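Local coordinates for protein Exo-beta-1,4-mannosidase (Rhizomucor miehei, PDB 4LYP) that probably releases beta-1,4-linked mannose from the non-reducing ends of mannooligosaccharides and can transfer sugars, as a TIM-barrel hydrolase of glycoside hydrolase family 5, at residues I85-E90 with W390-E395; Y224-V229 with A258-V263; A279-N284 with A327-P332. All blocks are in the same frame, centred on the assembly; numbering follows the deposited sequence. Where two conformers were deposited one is given.

Interaction 1. Residues I85-E90 with W390-E395; sequences IKQMAE and WAYGGE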
loop_
_atom_site.group_PDB
_atom_site.type_symbol
_atom_site.label_atom_id
_atom_site.label_comp_id
_atom_site.label_asym_id
_atom_site.label_seq_id
_atom_site.Cartn_x
_atom_site.Cartn_y
_atom_site.Cartn_z
ATOM N N ILE A 85 0.329 15.998 -1.303
ATOM C CA ILE A 85 -0.336 15.805 0.008
ATOM C C ILE A 85 -1.475 16.790 0.205
ATOM O O ILE A 85 -2.564 16.425 0.622
ATOM C CB ILE A 85 0.683 15.891 1.207
ATOM C CG1 ILE A 85 1.811 14.901 1.095
ATOM C CG2 ILE A 85 -0.093 15.695 2.500
ATOM C CD1 ILE A 85 1.378 13.473 1.024
ATOM N N LYS A 86 -1.202 18.070 -0.116
ATOM C CA LYS A 86 -2.266 19.094 -0.037
ATOM C C LYS A 86 -3.425 18.726 -0.953
ATOM O O LYS A 86 -4.637 18.790 -0.528
ATOM C CB LYS A 86 -1.655 20.429 -0.434
ATOM C CG LYS A 86 -2.687 21.596 -0.368
ATOM C CD LYS A 86 -1.931 22.931 -0.669
ATOM C CE LYS A 86 -2.914 24.082 -0.568
ATOM N NZ LYS A 86 -3.814 24.226 -1.716
ATOM N N GLN A 87 -3.192 18.250 -2.174
ATOM C CA GLN A 87 -4.268 17.837 -3.048
ATOM C C GLN A 87 -5.079 16.711 -2.451
ATOM O O GLN A 87 -6.326 16.668 -2.507
ATOM C CB GLN A 87 -3.744 17.360 -4.442
ATOM C CG GLN A 87 -3.149 18.467 -5.263
ATOM C CD GLN A 87 -2.367 17.949 -6.452
ATOM O OE1 GLN A 87 -2.005 16.747 -6.562
ATOM N NE2 GLN A 87 -2.026 18.844 -7.370
ATOM N N MET A 88 -4.388 15.738 -1.843
ATOM C CA MET A 88 -5.083 14.616 -1.234
ATOM C C MET A 88 -5.883 15.092 -0.026
ATOM O O MET A 88 -7.039 14.649 0.161
ATOM C CB MET A 88 -4.078 13.488 -0.895
ATOM C CG MET A 88 -3.651 12.755 -2.141
ATOM S SD MET A 88 -2.668 11.274 -1.778
ATOM C CE MET A 88 -1.106 12.001 -1.217
ATOM N N ALA A 89 -5.389 16.017 0.747
ATOM C CA ALA A 89 -6.149 16.567 1.876
ATOM C C ALA A 89 -7.399 17.248 1.356
ATOM O O ALA A 89 -8.497 17.082 1.902
ATOM C CB ALA A 89 -5.317 17.562 2.644
ATOM N N GLU A 90 -7.298 17.958 0.212
ATOM C CA GLU A 90 -8.456 18.684 -0.370
ATOM C C GLU A 90 -9.480 17.686 -0.898
ATOM O O GLU A 90 -10.662 18.019 -0.922
ATOM C CB GLU A 90 -7.957 19.678 -1.443
ATOM C CG GLU A 90 -7.213 20.862 -0.723
ATOM C CD GLU A 90 -6.431 21.737 -1.663
ATOM O OE1 GLU A 90 -6.118 21.351 -2.856
ATOM O OE2 GLU A 90 -5.989 22.784 -1.153
ATOM N N TRP A 390 -5.568 2.461 -5.170
ATOM C CA TRP A 390 -4.188 2.314 -5.681
ATOM C C TRP A 390 -4.179 2.880 -7.099
ATOM O O TRP A 390 -4.774 2.296 -7.978
ATOM C CB TRP A 390 -3.799 0.854 -5.694
ATOM C CG TRP A 390 -2.411 0.694 -6.258
ATOM C CD1 TRP A 390 -1.998 0.813 -7.596
ATOM C CD2 TRP A 390 -1.208 0.515 -5.485
ATOM N NE1 TRP A 390 -0.640 0.711 -7.675
ATOM C CE2 TRP A 390 -0.099 0.556 -6.405
ATOM C CE3 TRP A 390 -0.938 0.331 -4.102
ATOM C CZ2 TRP A 390 1.236 0.365 -5.988
ATOM C CZ3 TRP A 390 0.391 0.180 -3.691
ATOM C CH2 TRP A 390 1.463 0.191 -4.635
ATOM N N ALA A 391 -3.543 4.068 -7.281
ATOM C CA ALA A 391 -2.763 4.823 -6.302
ATOM C C ALA A 391 -2.780 6.286 -6.812
ATOM O O ALA A 391 -3.062 6.544 -7.972
ATOM C CB ALA A 391 -1.333 4.332 -6.153
ATOM N N TYR A 392 -2.428 7.211 -5.937
ATOM C CA TYR A 392 -2.467 8.616 -6.332
ATOM C C TYR A 392 -1.222 8.979 -7.130
ATOM O O TYR A 392 -0.118 8.819 -6.663
ATOM C CB TYR A 392 -2.614 9.533 -5.117
ATOM C CG TYR A 392 -2.923 10.966 -5.530
ATOM C CD1 TYR A 392 -4.046 11.247 -6.317
ATOM C CD2 TYR A 392 -2.101 12.023 -5.162
ATOM C CE1 TYR A 392 -4.331 12.529 -6.685
ATOM C CE2 TYR A 392 -2.412 13.342 -5.526
ATOM C CZ TYR A 392 -3.543 13.563 -6.311
ATOM O OH TYR A 392 -3.857 14.836 -6.739
ATOM N N GLY A 393 -1.425 9.450 -8.351
ATOM C CA GLY A 393 -0.326 9.918 -9.214
ATOM C C GLY A 393 -0.035 11.369 -9.091
ATOM O O GLY A 393 1.078 11.814 -9.377
ATOM N N GLY A 394 -1.013 12.194 -8.687
ATOM C CA GLY A 394 -0.710 13.610 -8.397
ATOM C C GLY A 394 -0.334 14.350 -9.663
ATOM O O GLY A 394 -1.050 14.358 -10.664
ATOM N N GLU A 395 0.805 15.035 -9.585
ATOM C CA GLU A 395 1.365 15.868 -10.644
ATOM C C GLU A 395 2.191 15.031 -11.610
ATOM O O GLU A 395 2.591 15.536 -12.677
ATOM C CB GLU A 395 2.204 16.973 -10.041
ATOM C CG GLU A 395 1.415 17.911 -9.165
ATOM C CD GLU A 395 0.427 18.731 -9.970
ATOM O OE1 GLU A 395 0.864 19.590 -10.799
ATOM O OE2 GLU A 395 -0.740 18.414 -9.930
#
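Glu395 OE2 is gripped by two donors, the amide of Gln87 and the hydroxyl of Ser425. Gln87 NE2 lies 2.9 Å from Glu395 OE2 and reaches it almost straight, with an N-H...O angle of 163°. The carboxylate oxygen sits in the plane of the Gln87 amide, but the amide nitrogen comes to it from above the carboxylate plane. Gln87 works in both directions: while NE2 donates, Gln87 OE1 accepts from Tyr392 OH at 2.7 Å. This second bond comes from above the carbonyl plane, and the amide stands nearly perpendicular to the phenol ring. Glutamine suits the place because one flat group offers both a donor and an acceptor, and the two bonds fix which way round it sits. Its side chain, extended beyond CG, carries the amide out from the helix.

These contacts join helix 78-90, the first long helix packed outside the TIM barrel, to the C-terminal end of strand 386-394, the last barrel strand, which pairs in parallel with strand 53-61. Just before residues 392-394 resume that strand, a cis peptide joins Trp390, whose ring meets Trp63 and Trp293, to Ala391.

Tyr392 turns its ring toward the helix with CG anti to the backbone N (chi1 -169°). Over one face lies Met88, whose CG is 3.5 Å from Tyr392 CD2 in a CH-pi contact; Met88 SD, also 3.5 Å from Tyr392 CD2, adds an oblique Met-aromatic contact. Methionine, unbranched and polarisable, can lie along the ring, and its side chain also touches Ala60 and Leu96 of neighbouring strands. Against the opposite face rests the backbone of Gly394, its N 3.5 Å above the Tyr392 ring plane and over the centre. Glycine fits here, since it tolerates positive phi and puts no side chain against the tyrosine.

Interaction 2. Residues Y224-V229 with A258-V263; sequences YKEDPV and APKHLV
Two tight turns face each other here. Tyr224-Glu226 forms one 3-10 turn, closed by Asp227 N to Tyr224 O at 3.0 Å, and Ala258-His261 is a type I beta turn that follows the end of helix 244-257. The chains come nearest at Lys225 and Ala258, with CA atoms 5.0 Å apart and the two CB atoms in contact at 3.7 Å; the small alanine permits this approach. A water bridges the backbones, donating to Lys225 O and accepting from Lys260 N.

His261 spans the gap. Its NE2 donates to Asp227 O at 2.9 Å; the carbonyl oxygen lies in the ring plane, although NE2 stands above the carbonyl plane. Histidine suits the site because its edge presents a donor to the backbone while its ring meets Trp233 and Phe38. The carbon beside NE2 also faces oxygen, His261 CE1 lying 3.3 Å from Tyr224 O.

The turns lead into strands 230-234 and 262-264, parallel neighbours joined by helix 244-257 in a beta-alpha-beta crossover, so the contact ties together their N-terminal ends.

Asp227 OD1 accepts from Val229 N in an Asx turn and also forms a salt bridge with Lys222. At the rim, in the conformer given, Glu226 OE1 lies 3.2 Å from Lys260 CE, while the Lys260 ammonium forms a salt bridge with Glu35.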
loop_
_atom_site.group_PDB
_atom_site.type_symbol
_atom_site.label_atom_id
_atom_site.label_comp_id
_atom_site.label_asym_id
_atom_site.label_seq_id
_atom_site.Cartn_x
_atom_site.Cartn_y
_atom_site.Cartn_z
ATOM N N TYR A 224 9.868 7.450 15.495
ATOM C CA TYR A 224 8.687 6.902 14.747
ATOM C C TYR A 224 7.729 6.110 15.630
ATOM O O TYR A 224 6.511 6.225 15.520
ATOM C CB TYR A 224 9.139 6.077 13.551
ATOM C CG TYR A 224 9.603 6.838 12.340
ATOM C CD1 TYR A 224 10.061 8.168 12.367
ATOM C CD2 TYR A 224 9.642 6.174 11.101
ATOM C CE1 TYR A 224 10.519 8.805 11.201
ATOM C CE2 TYR A 224 10.115 6.771 9.952
ATOM C CZ TYR A 224 10.567 8.059 9.991
ATOM O OH TYR A 224 11.042 8.634 8.846
ATOM N N LYS A 225 8.280 5.198 16.481
ATOM C CA LYS A 225 7.445 4.340 17.325
ATOM C C LYS A 225 6.644 5.130 18.359
ATOM O O LYS A 225 5.719 4.576 18.952
ATOM C CB LYS A 225 8.257 3.285 18.028
ATOM C CG LYS A 225 9.280 3.807 19.038
ATOM C CD LYS A 225 10.213 2.671 19.539
ATOM C CE LYS A 225 11.088 3.178 20.648
ATOM N NZ LYS A 225 12.021 2.094 21.052
ATOM N N GLU A 226 6.941 6.428 18.552
ATOM C CA GLU A 226 6.163 7.283 19.431
ATOM C C GLU A 226 5.315 8.265 18.669
ATOM O O GLU A 226 4.709 9.169 19.297
ATOM C CB GLU A 226 7.175 8.016 20.370
ATOM C CG GLU A 226 7.932 7.082 21.271
ATOM C CD GLU A 226 7.020 6.449 22.284
ATOM O OE1 GLU A 226 5.957 7.019 22.622
ATOM O OE2 GLU A 226 7.502 5.567 22.925
ATOM N N ASP A 227 5.215 8.155 17.339
ATOM C CA ASP A 227 4.533 9.177 16.567
ATOM C C ASP A 227 3.121 8.716 16.260
ATOM O O ASP A 227 2.930 7.751 15.520
ATOM C CB ASP A 227 5.326 9.374 15.239
ATOM C CG ASP A 227 4.827 10.506 14.436
ATOM O OD1 ASP A 227 3.763 11.119 14.789
ATOM O OD2 ASP A 227 5.503 10.892 13.455
ATOM N N PRO A 228 2.105 9.442 16.784
ATOM C CA PRO A 228 0.731 9.036 16.523
ATOM C C PRO A 228 0.283 9.348 15.094
ATOM O O PRO A 228 -0.848 9.003 14.705
ATOM C CB PRO A 228 -0.097 9.828 17.528
ATOM C CG PRO A 228 0.724 11.092 17.665
ATOM C CD PRO A 228 2.167 10.670 17.645
ATOM N N VAL A 229 1.139 9.977 14.261
ATOM C CA VAL A 229 0.829 10.076 12.826
ATOM C C VAL A 229 0.878 8.695 12.171
ATOM O O VAL A 229 0.221 8.467 11.157
ATOM C CB VAL A 229 1.797 11.079 12.171
ATOM C CG1 VAL A 229 1.678 11.062 10.657
ATOM C CG2 VAL A 229 1.514 12.499 12.719
ATOM N N ALA A 258 7.192 -1.531 18.832
ATOM C CA ALA A 258 6.407 -0.285 18.896
ATOM C C ALA A 258 5.068 -0.607 19.558
ATOM O O ALA A 258 4.032 -0.722 18.891
ATOM C CB ALA A 258 6.189 0.316 17.469
ATOM N N PRO A 259 5.048 -0.743 20.915
ATOM C CA PRO A 259 3.849 -1.258 21.565
ATOM C C PRO A 259 2.637 -0.338 21.500
ATOM O O PRO A 259 1.527 -0.822 21.725
ATOM C CB PRO A 259 4.264 -1.469 23.026
ATOM C CG PRO A 259 5.660 -1.140 23.084
ATOM C CD PRO A 259 6.233 -0.715 21.796
ATOM N N LYS A 260 2.815 0.938 21.129
ATOM C CA LYS A 260 1.673 1.825 21.033
ATOM C C LYS A 260 0.911 1.715 19.707
ATOM O O LYS A 260 -0.159 2.296 19.595
ATOM C CB LYS A 260 2.123 3.280 21.188
ATOM C CG LYS A 260 2.727 3.550 22.587
ATOM C CD LYS A 260 3.274 4.951 22.708
ATOM C CE LYS A 260 3.768 5.231 24.148
ATOM N NZ LYS A 260 2.716 4.873 25.128
ATOM N N HIS A 261 1.480 1.006 18.711
ATOM C CA HIS A 261 0.925 1.012 17.341
ATOM C C HIS A 261 0.228 -0.273 16.973
ATOM O O HIS A 261 0.622 -1.374 17.390
ATOM C CB HIS A 261 2.095 1.257 16.385
ATOM C CG HIS A 261 2.512 2.690 16.293
ATOM N ND1 HIS A 261 3.835 3.060 16.212
ATOM C CD2 HIS A 261 1.756 3.830 16.158
ATOM C CE1 HIS A 261 3.888 4.374 16.064
ATOM N NE2 HIS A 261 2.622 4.879 16.006
ATOM N N LEU A 262 -0.727 -0.125 16.100
ATOM C CA LEU A 262 -1.355 -1.255 15.408
ATOM C C LEU A 262 -0.379 -1.960 14.456
ATOM O O LEU A 262 0.563 -1.330 13.950
ATOM C CB LEU A 262 -2.571 -0.767 14.638
ATOM C CG LEU A 262 -3.643 -0.084 15.470
ATOM C CD1 LEU A 262 -4.794 0.402 14.556
ATOM C CD2 LEU A 262 -4.166 -1.015 16.586
ATOM N N VAL A 263 -0.671 -3.230 14.197
ATOM C CA VAL A 263 0.103 -4.058 13.283
ATOM C C VAL A 263 -0.821 -4.677 12.280
ATOM O O VAL A 263 -1.899 -5.232 12.623
ATOM C CB VAL A 263 0.926 -5.120 14.050
ATOM C CG1 VAL A 263 1.751 -5.979 13.086
ATOM C CG2 VAL A 263 1.822 -4.449 15.071
HETATM O O HOH W 1 5.310 2.291 20.446
#

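Interaction 3. Residues A279-N284 with A327-P332; sequences AHDHKN and AQLNKP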
loop_
_atom_site.group_PDB
_atom_site.type_symbol
_atom_site.label_atom_id
_atom_site.label_comp_id
_atom_site.label_asym_id
_atom_site.label_seq_id
_atom_site.Cartn_x
_atom_site.Cartn_y
_atom_site.Cartn_z
ATOM N N ALA A 279 -3.023 -15.510 7.913
ATOM C CA ALA A 279 -2.368 -14.221 8.046
ATOM C C ALA A 279 -2.883 -13.421 9.254
ATOM O O ALA A 279 -2.156 -12.686 9.877
ATOM C CB ALA A 279 -2.620 -13.357 6.783
ATOM N N HIS A 280 -4.218 -13.529 9.517
ATOM C CA HIS A 280 -4.867 -12.551 10.415
ATOM C C HIS A 280 -5.196 -13.080 11.810
ATOM O O HIS A 280 -5.413 -12.248 12.695
ATOM C CB HIS A 280 -6.148 -12.039 9.772
ATOM C CG HIS A 280 -5.903 -11.296 8.493
ATOM N ND1 HIS A 280 -6.429 -11.654 7.301
ATOM C CD2 HIS A 280 -5.253 -10.097 8.271
ATOM C CE1 HIS A 280 -6.037 -10.763 6.346
ATOM N NE2 HIS A 280 -5.364 -9.809 6.926
ATOM N N ASP A 281 -5.281 -14.410 12.006
ATOM C CA ASP A 281 -5.704 -14.917 13.311
ATOM C C ASP A 281 -4.490 -15.028 14.236
ATOM O O ASP A 281 -4.006 -16.121 14.545
ATOM C CB ASP A 281 -6.430 -16.262 13.135
ATOM C CG ASP A 281 -7.055 -16.769 14.422
ATOM O OD1 ASP A 281 -7.172 -16.007 15.362
ATOM O OD2 ASP A 281 -7.426 -17.941 14.436
ATOM N N HIS A 282 -4.010 -13.886 14.680
ATOM C CA HIS A 282 -2.853 -13.768 15.540
ATOM C C HIS A 282 -3.088 -12.649 16.509
ATOM O O HIS A 282 -3.663 -11.605 16.098
ATOM C CB HIS A 282 -1.551 -13.481 14.754
ATOM C CG HIS A 282 -1.234 -14.577 13.754
ATOM N ND1 HIS A 282 -0.700 -15.758 14.107
ATOM C CD2 HIS A 282 -1.503 -14.657 12.424
ATOM C CE1 HIS A 282 -0.634 -16.564 13.050
ATOM N NE2 HIS A 282 -1.146 -15.880 11.985
ATOM N N LYS A 283 -2.595 -12.771 17.736
ATOM C CA LYS A 283 -2.825 -11.747 18.721
ATOM C C LYS A 283 -2.297 -10.373 18.227
ATOM O O LYS A 283 -2.859 -9.301 18.578
ATOM C CB LYS A 283 -2.091 -12.121 20.047
ATOM C CG LYS A 283 -2.225 -11.067 21.163
ATOM C CD LYS A 283 -1.706 -11.610 22.454
ATOM C CE LYS A 283 -2.066 -10.728 23.670
ATOM N NZ LYS A 283 -3.412 -10.088 23.650
ATOM N N ASN A 284 -1.146 -10.375 17.546
ATOM C CA ASN A 284 -0.485 -9.115 17.204
ATOM C C ASN A 284 -0.747 -8.716 15.764
ATOM O O ASN A 284 -0.002 -7.895 15.218
ATOM C CB ASN A 284 0.994 -9.159 17.544
ATOM C CG ASN A 284 1.162 -9.286 19.016
ATOM O OD1 ASN A 284 0.563 -8.517 19.750
ATOM N ND2 ASN A 284 1.953 -10.285 19.478
ATOM N N ALA A 327 -15.379 -10.389 10.057
ATOM C CA ALA A 327 -16.335 -10.478 11.150
ATOM C C ALA A 327 -16.126 -11.752 11.982
ATOM O O ALA A 327 -16.256 -11.760 13.196
ATOM C CB ALA A 327 -17.776 -10.323 10.664
ATOM N N GLN A 328 -15.762 -12.839 11.303
ATOM C CA GLN A 328 -15.521 -14.127 11.974
ATOM C C GLN A 328 -14.409 -13.983 12.995
ATOM O O GLN A 328 -14.424 -14.651 14.056
ATOM C CB GLN A 328 -15.235 -15.217 10.914
ATOM C CG GLN A 328 -16.499 -15.628 10.189
ATOM C CD GLN A 328 -16.518 -16.883 9.303
ATOM O OE1 GLN A 328 -16.847 -16.754 8.133
ATOM N NE2 GLN A 328 -16.372 -18.089 9.888
ATOM N N LEU A 329 -13.382 -13.167 12.697
ATOM C CA LEU A 329 -12.281 -12.919 13.602
ATOM C C LEU A 329 -12.532 -11.759 14.555
ATOM O O LEU A 329 -11.715 -11.439 15.406
ATOM C CB LEU A 329 -10.969 -12.636 12.869
ATOM C CG LEU A 329 -10.442 -13.786 12.011
ATOM C CD1 LEU A 329 -9.080 -13.359 11.424
ATOM C CD2 LEU A 329 -10.259 -15.086 12.823
ATOM N N ASN A 330 -13.672 -11.071 14.343
ATOM C CA ASN A 330 -13.999 -9.864 15.084
ATOM C C ASN A 330 -12.871 -8.813 15.026
ATOM O O ASN A 330 -12.463 -8.266 16.055
ATOM C CB ASN A 330 -14.344 -10.188 16.569
ATOM C CG ASN A 330 -14.950 -8.997 17.292
ATOM O OD1 ASN A 330 -15.711 -8.143 16.708
ATOM N ND2 ASN A 330 -14.664 -8.904 18.535
ATOM N N LYS A 331 -12.420 -8.534 13.810
ATOM C CA LYS A 331 -11.402 -7.497 13.605
ATOM C C LYS A 331 -11.885 -6.610 12.464
ATOM O O LYS A 331 -12.583 -7.058 11.553
ATOM C CB LYS A 331 -10.054 -8.121 13.257
ATOM C CG LYS A 331 -9.443 -8.887 14.439
ATOM C CD LYS A 331 -8.108 -9.492 14.131
ATOM C CE LYS A 331 -7.525 -10.092 15.394
ATOM N NZ LYS A 331 -6.289 -10.836 15.214
ATOM N N PRO A 332 -11.424 -5.357 12.427
ATOM C CA PRO A 332 -11.785 -4.479 11.262
ATOM C C PRO A 332 -11.193 -4.947 9.983
ATOM O O PRO A 332 -10.203 -5.699 9.955
ATOM C CB PRO A 332 -11.191 -3.116 11.685
ATOM C CG PRO A 332 -11.049 -3.175 13.160
ATOM C CD PRO A 332 -10.693 -4.606 13.458
HETATM O O HOH W 2 -7.675 -13.343 15.579
#
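Lys331 NZ reaches two backbone carbonyls across the contact: His280 O at 3.0 Å, met nearly along its C=O axis at 165°, and His282 O at 2.9 Å, a weak bond. Ile285 O accepts from the same ammonium. A water carries the fourth link, accepting from Lys331 NZ at 2.9 Å and donating to Asp281 OD1 at 2.7 Å. Beside this polar cluster the forked Leu329 can touch a different residue with each methyl, CD1 lying 3.6 Å from His280 CB and CD2 4.0 Å from Asp281 CG.

Both chains are helix ends leading toward barrel strands. Helix 308-329 finishes in a Schellman motif, with Asn330 at positive phi, and Lys331 follows with its chain extended beyond CG, long enough to span the gap. Facing it, Asp281 is the centre of an inverse gamma turn just after helix 273-280. The His282 ring, next in the chain, is itself held, bonded through ND1 to Glu248 and through NE2 to Arg278 O.

Because His280 O lies at the C-terminal end of helix 273-280, the negative end of its dipole, and Asp281 OD1 is 5.2 Å from Lys331 NZ, the setting should favour a positively charged lysine.

How the interactions relate
Interactions 2 and 3 are neighbours, their centres 19 Å apart, and they touch where Val263 CB packs 3.2 Å from Asn284 O. Both sit where loops enter barrel strands, which follow one another in the order 230-234, 262-264, 288-292 and 333-338. Interaction 1 is more remote, its centre 24 Å from that of interaction 2 and 31 Å from that of interaction 3, across the middle of the chain from the latter. It is linked to the guanidine site of Trp153, Glu238, Trp293, Asn296 and Glu416 by Trp390, whose ring meets Trp293. The Lys331 side chain lies about 11 Å from a bound guanidine.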